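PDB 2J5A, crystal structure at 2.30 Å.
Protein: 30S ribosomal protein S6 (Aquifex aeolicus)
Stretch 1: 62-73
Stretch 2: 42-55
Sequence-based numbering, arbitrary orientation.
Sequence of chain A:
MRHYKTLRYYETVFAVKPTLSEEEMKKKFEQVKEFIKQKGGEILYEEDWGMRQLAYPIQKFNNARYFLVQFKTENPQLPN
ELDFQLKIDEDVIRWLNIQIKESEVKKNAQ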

# COMPACT_ATOMS: atom_id res chain seq x y z
N ASN A 62 3.27 -19.08 2.21
CA ASN A 62 3.10 -19.37 0.79
C ASN A 62 1.98 -18.57 0.18
O ASN A 62 1.81 -18.59 -1.03
CB ASN A 62 2.76 -20.85 0.59
CG ASN A 62 3.85 -21.77 1.10
OD1 ASN A 62 5.04 -21.56 0.84
ND2 ASN A 62 3.44 -22.82 1.82
N ASN A 63 1.17 -17.92 1.02
CA ASN A 63 0.05 -17.09 0.58
C ASN A 63 0.13 -15.75 1.32
O ASN A 63 0.84 -15.64 2.32
CB ASN A 63 -1.29 -17.77 0.89
CG ASN A 63 -1.45 -19.12 0.19
OD1 ASN A 63 -1.82 -19.19 -1.00
ND2 ASN A 63 -1.17 -20.20 0.93
N ALA A 64 -0.60 -14.76 0.84
CA ALA A 64 -0.68 -13.46 1.53
C ALA A 64 -1.87 -12.65 1.06
O ALA A 64 -2.38 -12.87 -0.02
CB ALA A 64 0.62 -12.68 1.34
N ARG A 65 -2.30 -11.69 1.88
CA ARG A 65 -3.39 -10.79 1.51
C ARG A 65 -2.87 -9.49 0.86
O ARG A 65 -2.15 -8.71 1.50
CB ARG A 65 -4.23 -10.46 2.75
CG ARG A 65 -5.36 -9.49 2.47
CD ARG A 65 -6.32 -10.00 1.40
NE ARG A 65 -7.60 -9.31 1.51
CZ ARG A 65 -8.56 -9.65 2.37
NH1 ARG A 65 -8.41 -10.68 3.20
NH2 ARG A 65 -9.68 -8.95 2.39
N TYR A 66 -3.27 -9.26 -0.39
CA TYR A 66 -2.80 -8.14 -1.18
C TYR A 66 -3.80 -7.03 -1.25
O TYR A 66 -4.96 -7.26 -1.60
CB TYR A 66 -2.47 -8.58 -2.62
CG TYR A 66 -1.09 -9.19 -2.80
CD1 TYR A 66 -0.90 -10.55 -2.64
CD2 TYR A 66 -0.01 -8.42 -3.15
CE1 TYR A 66 0.34 -11.13 -2.81
CE2 TYR A 66 1.24 -8.99 -3.33
CZ TYR A 66 1.40 -10.35 -3.16
OH TYR A 66 2.62 -10.94 -3.34
N PHE A 67 -3.34 -5.82 -0.92
CA PHE A 67 -4.09 -4.59 -1.11
C PHE A 67 -3.29 -3.64 -2.02
O PHE A 67 -2.07 -3.70 -2.07
CB PHE A 67 -4.37 -3.88 0.22
CG PHE A 67 -5.23 -4.66 1.18
CD1 PHE A 67 -6.60 -4.71 1.03
CD2 PHE A 67 -4.66 -5.30 2.28
CE1 PHE A 67 -7.38 -5.40 1.90
CE2 PHE A 67 -5.46 -5.99 3.18
CZ PHE A 67 -6.83 -6.05 2.97
N LEU A 68 -4.00 -2.73 -2.68
CA LEU A 68 -3.42 -1.71 -3.56
C LEU A 68 -4.12 -0.40 -3.30
O LEU A 68 -5.35 -0.36 -3.24
CB LEU A 68 -3.61 -2.10 -5.04
CG LEU A 68 -3.03 -1.20 -6.14
CD1 LEU A 68 -2.78 -2.03 -7.39
CD2 LEU A 68 -3.91 0.03 -6.46
N VAL A 69 -3.33 0.67 -3.16
CA VAL A 69 -3.87 2.03 -2.99
C VAL A 69 -3.09 3.03 -3.87
O VAL A 69 -1.86 2.94 -4.03
CB VAL A 69 -3.92 2.44 -1.47
CG1 VAL A 69 -2.56 2.75 -0.92
CG2 VAL A 69 -4.87 3.65 -1.24
N GLN A 70 -3.82 3.93 -4.51
CA GLN A 70 -3.22 5.05 -5.24
C GLN A 70 -3.55 6.32 -4.49
O GLN A 70 -4.61 6.44 -3.84
CB GLN A 70 -3.70 5.16 -6.68
CG GLN A 70 -3.53 3.89 -7.50
CD GLN A 70 -4.10 4.04 -8.89
OE1 GLN A 70 -5.06 4.78 -9.09
NE2 GLN A 70 -3.50 3.35 -9.87
N PHE A 71 -2.61 7.24 -4.54
CA PHE A 71 -2.74 8.48 -3.81
C PHE A 71 -1.90 9.57 -4.47
O PHE A 71 -1.02 9.29 -5.29
CB PHE A 71 -2.37 8.29 -2.33
CG PHE A 71 -0.92 7.96 -2.08
CD1 PHE A 71 -0.46 6.65 -2.14
CD2 PHE A 71 -0.01 8.95 -1.74
CE1 PHE A 71 0.87 6.34 -1.90
CE2 PHE A 71 1.34 8.66 -1.51
CZ PHE A 71 1.77 7.34 -1.58
N LYS A 72 -2.24 10.82 -4.14
CA LYS A 72 -1.48 11.98 -4.60
C LYS A 72 -0.99 12.78 -3.40
O LYS A 72 -1.62 12.77 -2.34
CB LYS A 72 -2.30 12.84 -5.58
CG LYS A 72 -3.58 13.48 -5.04
CD LYS A 72 -4.21 14.37 -6.14
CE LYS A 72 -5.64 14.83 -5.84
NZ LYS A 72 -6.32 15.29 -7.10
N THR A 73 0.15 13.43 -3.53
CA THR A 73 0.70 14.21 -2.43
C THR A 73 1.75 15.21 -2.91
O THR A 73 2.44 14.96 -3.90
CB THR A 73 1.38 13.32 -1.36
OG1 THR A 73 1.70 14.11 -0.20
CG2 THR A 73 2.66 12.71 -1.89
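Stretch 2 42-55: EILYEEDWGMRQLA

Apolar side chains meet on both faces of the sheet that stretch 2 forms with stretch 1. On one face, Val-69 CG2 packs 3.6 Å from Ile-43 CG2, and Phe-71 CB lies 4.2 Å from Ile-43 CD1. On the other face, Leu-68 CD2 meets the ring edge of Tyr-45 at CD2, 4.2 Å away. Leu-68 CB also lies 4.3 Å from Trp-49 CD1. Near the far end, Leu-54 points toward stretch 1, and its CD2 sits 4.0 Å from Ala-64 CB and 4.1 Å from Tyr-66 CE1.

Stretch 2 lies beside stretch 1 as a neighbouring antiparallel β-strand. Both are largely extended; stretch 2 departs from this at Leu-44, Trp-49 and Gly-50. The two strand axes approach to 4.4 Å with a signed crossing angle of 148°.

Backbone hydrogen bonds hold the register. Leu-68 and Glu-47 bond in both directions: Glu-47 N to Leu-68 O is 2.8 Å, and Leu-68 N to Glu-47 O is 2.9 Å. Lys-72 pairs likewise with Glu-42, and Ala-64 with Arg-52. Between Gln-70 and Phe-71 the register shifts by one residue, a β-bulge. Here Gln-70 O accepts from Leu-44 N at 2.9 Å and, weakly, from Tyr-45 N at 3.4 Å. Trp-49 N bonds to Tyr-66 O at 2.9 Å. Gly-50 follows with a positive phi of 61°, which by itself favours glycine.

The polar edge includes a salt bridge. Arg-65 grips Asp-48 with two bonds, NE to OD1 and NH2 to OD2, each 2.9 Å. Asp-48 OD1 also accepts from Gly-50 N at 2.8 Å, so OD1 takes a bond from its own strand as well as from Arg-65. Lys-72 NZ and Glu-42 OE2 are 4.2 Å apart, too far for a salt bridge. A water links Gln-53 O, at 2.9 Å, with Tyr-66 OH, at 3.0 Å.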

# COMPACT_ATOMS: atom_id res chain seq x y z
N GLU A 42 -3.71 12.24 -0.55
CA GLU A 42 -5.13 12.05 -0.82
C GLU A 42 -5.31 10.72 -1.52
O GLU A 42 -4.72 10.49 -2.56
CB GLU A 42 -5.68 13.17 -1.70
CG GLU A 42 -7.19 13.12 -1.85
CD GLU A 42 -7.74 14.30 -2.63
OE1 GLU A 42 -7.50 15.46 -2.23
OE2 GLU A 42 -8.44 14.06 -3.64
N ILE A 43 -6.13 9.85 -0.92
CA ILE A 43 -6.41 8.53 -1.47
C ILE A 43 -7.34 8.68 -2.68
O ILE A 43 -8.46 9.19 -2.54
CB ILE A 43 -7.07 7.59 -0.43
CG1 ILE A 43 -6.21 7.47 0.85
CG2 ILE A 43 -7.34 6.20 -1.04
CD1 ILE A 43 -4.86 6.74 0.67
N LEU A 44 -6.87 8.23 -3.84
CA LEU A 44 -7.59 8.34 -5.10
C LEU A 44 -8.26 7.05 -5.53
O LEU A 44 -9.20 7.08 -6.31
CB LEU A 44 -6.61 8.75 -6.22
CG LEU A 44 -5.78 10.02 -6.00
CD1 LEU A 44 -4.88 10.20 -7.19
CD2 LEU A 44 -6.67 11.25 -5.81
N TYR A 45 -7.76 5.92 -5.04
CA TYR A 45 -8.20 4.64 -5.55
C TYR A 45 -7.67 3.52 -4.67
O TYR A 45 -6.65 3.69 -3.98
CB TYR A 45 -7.70 4.47 -6.98
CG TYR A 45 -8.15 3.20 -7.64
CD1 TYR A 45 -9.47 3.04 -8.06
CD2 TYR A 45 -7.28 2.14 -7.81
CE1 TYR A 45 -9.88 1.87 -8.66
CE2 TYR A 45 -7.68 0.98 -8.41
CZ TYR A 45 -8.97 0.85 -8.84
OH TYR A 45 -9.35 -0.33 -9.44
N GLU A 46 -8.37 2.40 -4.68
CA GLU A 46 -8.02 1.26 -3.87
C GLU A 46 -8.62 -0.01 -4.42
O GLU A 46 -9.73 0.01 -4.94
CB GLU A 46 -8.43 1.49 -2.41
CG GLU A 46 -9.92 1.42 -2.09
CD GLU A 46 -10.23 1.94 -0.68
OE1 GLU A 46 -10.33 3.17 -0.51
OE2 GLU A 46 -10.33 1.13 0.26
N GLU A 47 -7.86 -1.11 -4.31
CA GLU A 47 -8.28 -2.45 -4.72
C GLU A 47 -7.90 -3.44 -3.59
O GLU A 47 -6.80 -3.37 -3.02
CB GLU A 47 -7.58 -2.87 -6.03
CG GLU A 47 -8.28 -2.44 -7.31
CD GLU A 47 -7.44 -2.54 -8.57
OE1 GLU A 47 -6.23 -2.90 -8.52
OE2 GLU A 47 -7.99 -2.23 -9.66
N ASP A 48 -8.82 -4.37 -3.31
CA ASP A 48 -8.54 -5.52 -2.49
C ASP A 48 -8.38 -6.69 -3.43
O ASP A 48 -9.27 -7.00 -4.20
CB ASP A 48 -9.71 -5.77 -1.56
CG ASP A 48 -9.43 -6.85 -0.54
OD1 ASP A 48 -8.53 -7.71 -0.74
OD2 ASP A 48 -10.14 -6.83 0.48
N TRP A 49 -7.22 -7.34 -3.39
CA TRP A 49 -6.92 -8.44 -4.29
C TRP A 49 -7.08 -9.77 -3.59
O TRP A 49 -6.82 -10.81 -4.18
CB TRP A 49 -5.50 -8.27 -4.86
CG TRP A 49 -5.51 -7.31 -5.97
CD1 TRP A 49 -5.44 -5.95 -5.88
CD2 TRP A 49 -5.68 -7.61 -7.36
NE1 TRP A 49 -5.55 -5.39 -7.12
CE2 TRP A 49 -5.70 -6.38 -8.05
CE3 TRP A 49 -5.83 -8.80 -8.08
CZ2 TRP A 49 -5.84 -6.31 -9.42
CZ3 TRP A 49 -5.98 -8.72 -9.45
CH2 TRP A 49 -5.99 -7.48 -10.10
N GLY A 50 -7.49 -9.75 -2.32
CA GLY A 50 -7.69 -10.98 -1.58
C GLY A 50 -6.44 -11.82 -1.41
O GLY A 50 -5.31 -11.34 -1.57
N MET A 51 -6.66 -13.09 -1.06
CA MET A 51 -5.57 -14.02 -0.79
C MET A 51 -4.95 -14.47 -2.10
O MET A 51 -5.67 -14.84 -3.04
CB MET A 51 -6.08 -15.24 -0.00
CG MET A 51 -6.74 -14.92 1.33
SD MET A 51 -5.70 -13.92 2.46
CE MET A 51 -4.26 -14.96 2.69
N ARG A 52 -3.63 -14.41 -2.17
CA ARG A 52 -2.91 -14.82 -3.36
C ARG A 52 -1.74 -15.70 -2.99
O ARG A 52 -1.10 -15.48 -1.96
CB ARG A 52 -2.36 -13.62 -4.12
CG ARG A 52 -3.41 -12.81 -4.79
CD ARG A 52 -2.83 -11.56 -5.42
NE ARG A 52 -2.08 -11.82 -6.65
CZ ARG A 52 -2.64 -12.05 -7.84
NH1 ARG A 52 -3.97 -12.07 -7.98
NH2 ARG A 52 -1.86 -12.27 -8.90
N GLN A 53 -1.46 -16.68 -3.84
CA GLN A 53 -0.30 -17.52 -3.67
C GLN A 53 0.92 -16.67 -3.97
O GLN A 53 0.93 -15.88 -4.91
CB GLN A 53 -0.37 -18.76 -4.59
CG GLN A 53 0.07 -20.05 -3.92
CD GLN A 53 -0.07 -21.27 -4.82
OE1 GLN A 53 0.70 -21.45 -5.78
NE2 GLN A 53 -1.05 -22.13 -4.53
N LEU A 54 1.95 -16.80 -3.14
CA LEU A 54 3.19 -16.09 -3.36
C LEU A 54 4.02 -16.88 -4.36
O LEU A 54 3.96 -18.10 -4.41
CB LEU A 54 3.94 -15.93 -2.04
CG LEU A 54 3.25 -15.05 -0.99
CD1 LEU A 54 3.87 -15.28 0.38
CD2 LEU A 54 3.33 -13.59 -1.40
N ALA A 55 4.79 -16.16 -5.18
CA ALA A 55 5.67 -16.78 -6.17
C ALA A 55 6.72 -17.61 -5.44
O ALA A 55 7.01 -18.73 -5.84
CB ALA A 55 6.34 -15.71 -7.05
O HOH W 1 1.64 -13.12 -5.15